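Local coordinates for 336aa long hypothetical dTDP-glucose 4,6-dehydratase (Pyrococcus horikoshii, PDB 2HUN), which binds NAD in a Rossmann-fold domain and probably acts as a dTDP-glucose 4,6-dehydratase, a lyase of nucleotide-sugar metabolism, at residues 254-257 / 258-262; 18-21 / 22-26. All coordinates share one frame; numbering follows the deposited sequence.

Contact 1 (254-257 / 258-262); sequences VKII and LRLMG
Ile257, in the last turn of helix 250-260, and Met261, just past its end, lie side by side, with Ile257 CG2 3.7 Å from Met261 SD. With CG1 of Ile257 beside the backbone N (chi1 -71°), CG2 falls anti to that N and lies beside the carbonyl carbon, on the side of the sulfur. Leu258 pairs in the same way with Val254, one turn earlier: its CD1 rests 3.9 Å from Val254 CG1, while its amide N gives a nearly straight bond of 3.0 Å to Val254 O (168° at the hydrogen). Ile256 serves two partners. Its CG2 meets Leu260 CD1 at 3.6 Å, and the same methyl lies obliquely against the guanidinium of Arg259, 3.6 Å from NH2. Arg259 bends at chi3 (64°) to bring its end back beside Ile256, where NH2 also forms a salt bridge with Asp301. The apolar side chains continue into neighbouring elements, Leu258 onto Ile205 and Ile268 of the two-stranded parallel sheet, Leu260 and Met261 onto Ile308 of helix 300-313. Gly262, with positive phi, is the C-prime residue of a Schellman motif, its N bonded to Arg259 O at 2.8 Å. Methyl and thioether contacts thus make up most of this helix end, where the guanidinium of Arg259, lying against Ile256, is paired with the carboxylate of Asp301 on helix 300-313.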
loop_
_atom_site.group_PDB
_atom_site.type_symbol
_atom_site.label_atom_id
_atom_site.label_comp_id
_atom_site.label_asym_id
_atom_site.label_seq_id
_atom_site.Cartn_x
_atom_site.Cartn_y
_atom_site.Cartn_z
ATOM N N VAL A 254 2.977 20.822 -26.620
ATOM C CA VAL A 254 2.223 21.328 -27.761
ATOM C C VAL A 254 3.109 22.033 -28.789
ATOM O O VAL A 254 2.990 21.778 -29.984
ATOM C CB VAL A 254 1.104 22.281 -27.299
ATOM C CG1 VAL A 254 0.501 23.005 -28.495
ATOM C CG2 VAL A 254 0.027 21.483 -26.575
ATOM N N LYS A 255 4.002 22.907 -28.337
ATOM C CA LYS A 255 4.891 23.610 -29.260
ATOM C C LYS A 255 5.730 22.646 -30.092
ATOM O O LYS A 255 5.964 22.878 -31.278
ATOM C CB LYS A 255 5.830 24.560 -28.505
ATOM C CG LYS A 255 5.233 25.929 -28.181
ATOM C CD LYS A 255 6.251 26.819 -27.470
ATOM C CE LYS A 255 5.603 28.072 -26.905
ATOM N NZ LYS A 255 6.590 28.930 -26.191
ATOM N N ILE A 256 6.191 21.566 -29.471
ATOM C CA ILE A 256 7.008 20.583 -30.172
ATOM C C ILE A 256 6.176 19.761 -31.159
ATOM O O ILE A 256 6.632 19.455 -32.260
ATOM C CB ILE A 256 7.731 19.657 -29.156
ATOM C CG1 ILE A 256 8.816 20.460 -28.430
ATOM C CG2 ILE A 256 8.337 18.457 -29.864
ATOM C CD1 ILE A 256 9.527 19.706 -27.329
ATOM N N ILE A 257 4.956 19.411 -30.770
ATOM C CA ILE A 257 4.077 18.641 -31.644
ATOM C C ILE A 257 3.782 19.427 -32.924
ATOM O O ILE A 257 3.839 18.888 -34.028
ATOM C CB ILE A 257 2.737 18.311 -30.942
ATOM C CG1 ILE A 257 2.971 17.270 -29.841
ATOM C CG2 ILE A 257 1.715 17.804 -31.962
ATOM C CD1 ILE A 257 1.735 16.931 -29.039
ATOM N N LEU A 258 3.471 20.708 -32.769
ATOM C CA LEU A 258 3.163 21.555 -33.915
ATOM C C LEU A 258 4.368 21.685 -34.829
ATOM O O LEU A 258 4.244 21.569 -36.049
ATOM C CB LEU A 258 2.700 22.933 -33.441
ATOM C CG LEU A 258 1.440 22.877 -32.576
ATOM C CD1 LEU A 258 1.014 24.277 -32.191
ATOM C CD2 LEU A 258 0.329 22.168 -33.339
ATOM N N ARG A 259 5.535 21.929 -34.241
ATOM C CA ARG A 259 6.751 22.052 -35.028
ATOM C C ARG A 259 6.966 20.784 -35.841
ATOM O O ARG A 259 7.183 20.840 -37.050
ATOM C CB ARG A 259 7.964 22.290 -34.117
ATOM C CG ARG A 259 9.297 21.967 -34.782
ATOM C CD ARG A 259 10.482 22.476 -33.973
ATOM N NE ARG A 259 10.620 21.833 -32.666
ATOM C CZ ARG A 259 11.137 20.619 -32.469
ATOM N NH1 ARG A 259 11.570 19.894 -33.493
ATOM N NH2 ARG A 259 11.228 20.135 -31.238
ATOM N N LEU A 260 6.885 19.638 -35.170
ATOM C CA LEU A 260 7.101 18.351 -35.823
ATOM C C LEU A 260 6.016 17.988 -36.824
ATOM O O LEU A 260 6.184 17.067 -37.624
ATOM C CB LEU A 260 7.258 17.248 -34.770
ATOM C CG LEU A 260 8.535 17.393 -33.930
ATOM C CD1 LEU A 260 8.566 16.350 -32.821
ATOM C CD2 LEU A 260 9.751 17.250 -34.836
ATOM N N MET A 261 4.902 18.710 -36.776
ATOM C CA MET A 261 3.822 18.473 -37.719
ATOM C C MET A 261 3.995 19.476 -38.860
ATOM O O MET A 261 3.086 19.700 -39.660
ATOM C CB MET A 261 2.460 18.651 -37.040
ATOM C CG MET A 261 2.015 17.443 -36.224
ATOM S SD MET A 261 0.384 17.637 -35.460
ATOM C CE MET A 261 -0.642 16.759 -36.636
ATOM N N GLY A 262 5.183 20.075 -38.915
ATOM C CA GLY A 262 5.501 21.046 -39.946
ATOM C C GLY A 262 4.585 22.251 -39.934
ATOM O O GLY A 262 4.327 22.851 -40.980
#

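Contact 2 (18-21 / 22-26); sequences NFIR and YILEK
Phe19 and Ile23 meet one turn apart on helix 14-26, the helix of the first beta-alpha-beta unit of the Rossmann fold, between strands 5-9 and 31-36. Ile23 CG1 sits over one face of the Phe19 ring in a CH-pi contact, 3.7 Å from the centroid and 21° off the ring normal, displaced toward the rim. Phe19 carries its ring anti to the backbone N (chi1 -178°), which swings it along the helix beneath this methylene. The backbones of the pair are joined as well: Ile23 N bonds to Phe19 O at 2.8 Å, almost straight. Beside them Ile20 CG2 lies 3.9 Å from Leu24 CD1, and Leu24 N donates to Ile20 O at 3.0 Å. Arg21 and Glu25 share a more bent backbone bond (140° at the hydrogen), but their charged ends do not meet, with Arg21 NH1 6.4 Å from Glu25 OE1. Arg21 instead turns at chi3 to a salt bridge with Asp49 and a hydrogen bond to Asn46 O. Farther out, Phe19 and Ile20 reach Val8, while Ile20, Ile23 and Leu24 share Val32, so these apolar side chains pack the helix onto both strands of the unit. Tyr22 faces helix 220-233, where its OH is hydrogen-bonded to Glu228, and Asn18 ND2 bonds to the carbonyls of Phe14, an NAD-binding residue, and Pro184. On the Tyr22 ring, Lys26 CD lies 3.9 Å above the plane, offset toward the rim.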
loop_
_atom_site.group_PDB
_atom_site.type_symbol
_atom_site.label_atom_id
_atom_site.label_comp_id
_atom_site.label_asym_id
_atom_site.label_seq_id
_atom_site.Cartn_x
_atom_site.Cartn_y
_atom_site.Cartn_z
ATOM N N ASN A 18 0.777 -2.481 -26.788
ATOM C CA ASN A 18 2.099 -2.160 -27.305
ATOM C C ASN A 18 3.109 -3.226 -26.857
ATOM O O ASN A 18 3.972 -3.634 -27.630
ATOM C CB ASN A 18 2.535 -0.781 -26.801
ATOM C CG ASN A 18 2.049 0.345 -27.696
ATOM O OD1 ASN A 18 2.550 0.529 -28.799
ATOM N ND2 ASN A 18 1.065 1.096 -27.223
ATOM N N PHE A 19 2.991 -3.671 -25.607
ATOM C CA PHE A 19 3.894 -4.684 -25.069
ATOM C C PHE A 19 3.760 -5.989 -25.851
ATOM O O PHE A 19 4.751 -6.542 -26.332
ATOM C CB PHE A 19 3.584 -4.947 -23.590
ATOM C CG PHE A 19 4.510 -5.948 -22.942
ATOM C CD1 PHE A 19 5.825 -5.605 -22.625
ATOM C CD2 PHE A 19 4.073 -7.240 -22.672
ATOM C CE1 PHE A 19 6.685 -6.533 -22.051
ATOM C CE2 PHE A 19 4.926 -8.178 -22.097
ATOM C CZ PHE A 19 6.237 -7.823 -21.785
ATOM N N ILE A 20 2.528 -6.475 -25.974
ATOM C CA ILE A 20 2.266 -7.715 -26.692
ATOM C C ILE A 20 2.785 -7.706 -28.136
ATOM O O ILE A 20 3.434 -8.655 -28.563
ATOM C CB ILE A 20 0.755 -8.044 -26.688
ATOM C CG1 ILE A 20 0.318 -8.358 -25.252
ATOM C CG2 ILE A 20 0.467 -9.210 -27.639
ATOM C CD1 ILE A 20 -1.174 -8.634 -25.071
ATOM N N ARG A 21 2.511 -6.640 -28.883
ATOM C CA ARG A 21 2.983 -6.561 -30.266
ATOM C C ARG A 21 4.516 -6.614 -30.293
ATOM O O ARG A 21 5.121 -7.344 -31.086
ATOM C CB ARG A 21 2.495 -5.262 -30.923
ATOM C CG ARG A 21 2.723 -5.202 -32.436
ATOM C CD ARG A 21 2.015 -3.997 -33.055
ATOM N NE ARG A 21 0.576 -3.990 -32.783
ATOM C CZ ARG A 21 -0.335 -4.633 -33.516
ATOM N NH1 ARG A 21 0.032 -5.341 -34.577
ATOM N NH2 ARG A 21 -1.621 -4.567 -33.185
ATOM N N TYR A 22 5.136 -5.834 -29.415
ATOM C CA TYR A 22 6.592 -5.791 -29.317
ATOM C C TYR A 22 7.154 -7.180 -28.985
ATOM O O TYR A 22 8.041 -7.692 -29.667
ATOM C CB TYR A 22 7.000 -4.801 -28.224
ATOM C CG TYR A 22 8.482 -4.749 -27.957
ATOM C CD1 TYR A 22 9.310 -3.898 -28.684
ATOM C CD2 TYR A 22 9.060 -5.550 -26.965
ATOM C CE1 TYR A 22 10.685 -3.840 -28.429
ATOM C CE2 TYR A 22 10.427 -5.501 -26.704
ATOM C CZ TYR A 22 11.231 -4.645 -27.439
ATOM O OH TYR A 22 12.582 -4.591 -27.188
ATOM N N ILE A 23 6.633 -7.784 -27.925
ATOM C CA ILE A 23 7.091 -9.099 -27.496
ATOM C C ILE A 23 7.008 -10.177 -28.578
ATOM O O ILE A 23 7.980 -10.894 -28.815
ATOM C CB ILE A 23 6.314 -9.559 -26.238
ATOM C CG1 ILE A 23 6.977 -8.968 -24.990
ATOM C CG2 ILE A 23 6.233 -11.077 -26.175
ATOM C CD1 ILE A 23 8.492 -9.172 -24.931
ATOM N N LEU A 24 5.855 -10.294 -29.230
ATOM C CA LEU A 24 5.689 -11.301 -30.275
ATOM C C LEU A 24 6.566 -11.004 -31.485
ATOM O O LEU A 24 6.981 -11.912 -32.201
ATOM C CB LEU A 24 4.220 -11.393 -30.704
ATOM C CG LEU A 24 3.276 -11.949 -29.636
ATOM C CD1 LEU A 24 1.839 -11.914 -30.135
ATOM C CD2 LEU A 24 3.691 -13.368 -29.288
ATOM N N GLU A 25 6.860 -9.730 -31.705
ATOM C CA GLU A 25 7.688 -9.346 -32.833
ATOM C C GLU A 25 9.159 -9.645 -32.580
ATOM O O GLU A 25 9.859 -10.121 -33.469
ATOM C CB GLU A 25 7.499 -7.862 -33.132
ATOM C CG GLU A 25 8.157 -7.398 -34.409
ATOM C CD GLU A 25 7.662 -6.034 -34.842
ATOM O OE1 GLU A 25 6.424 -5.855 -34.933
ATOM O OE2 GLU A 25 8.504 -5.145 -35.093
ATOM N N LYS A 26 9.623 -9.379 -31.363
ATOM C CA LYS A 26 11.026 -9.611 -31.010
ATOM C C LYS A 26 11.379 -11.043 -30.625
ATOM O O LYS A 26 12.541 -11.437 -30.702
ATOM C CB LYS A 26 11.440 -8.684 -29.867
ATOM C CG LYS A 26 12.005 -7.349 -30.322
ATOM C CD LYS A 26 11.018 -6.579 -31.184
ATOM C CE LYS A 26 11.670 -5.332 -31.764
ATOM N NZ LYS A 26 12.853 -5.685 -32.594
#

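Both contacts are one-turn packings within single helices, but they serve different parts of the fold. Contact 2 belongs to the nucleotide-binding unit: the side chain of Asn18 lies about 8 Å from the bound NAD, and that of Phe19 about 5 Å from the side chain of Leu82, which binds the cofactor. Contact 1 lies far from the cofactor pocket, among helices 191-200 and 300-313 and the small parallel sheet. The centres of the two contacts are about 28 Å apart and their nearest atoms about 16 Å, so they do not touch. Contact 2 comes first in the chain, and more than 220 residues separate the two.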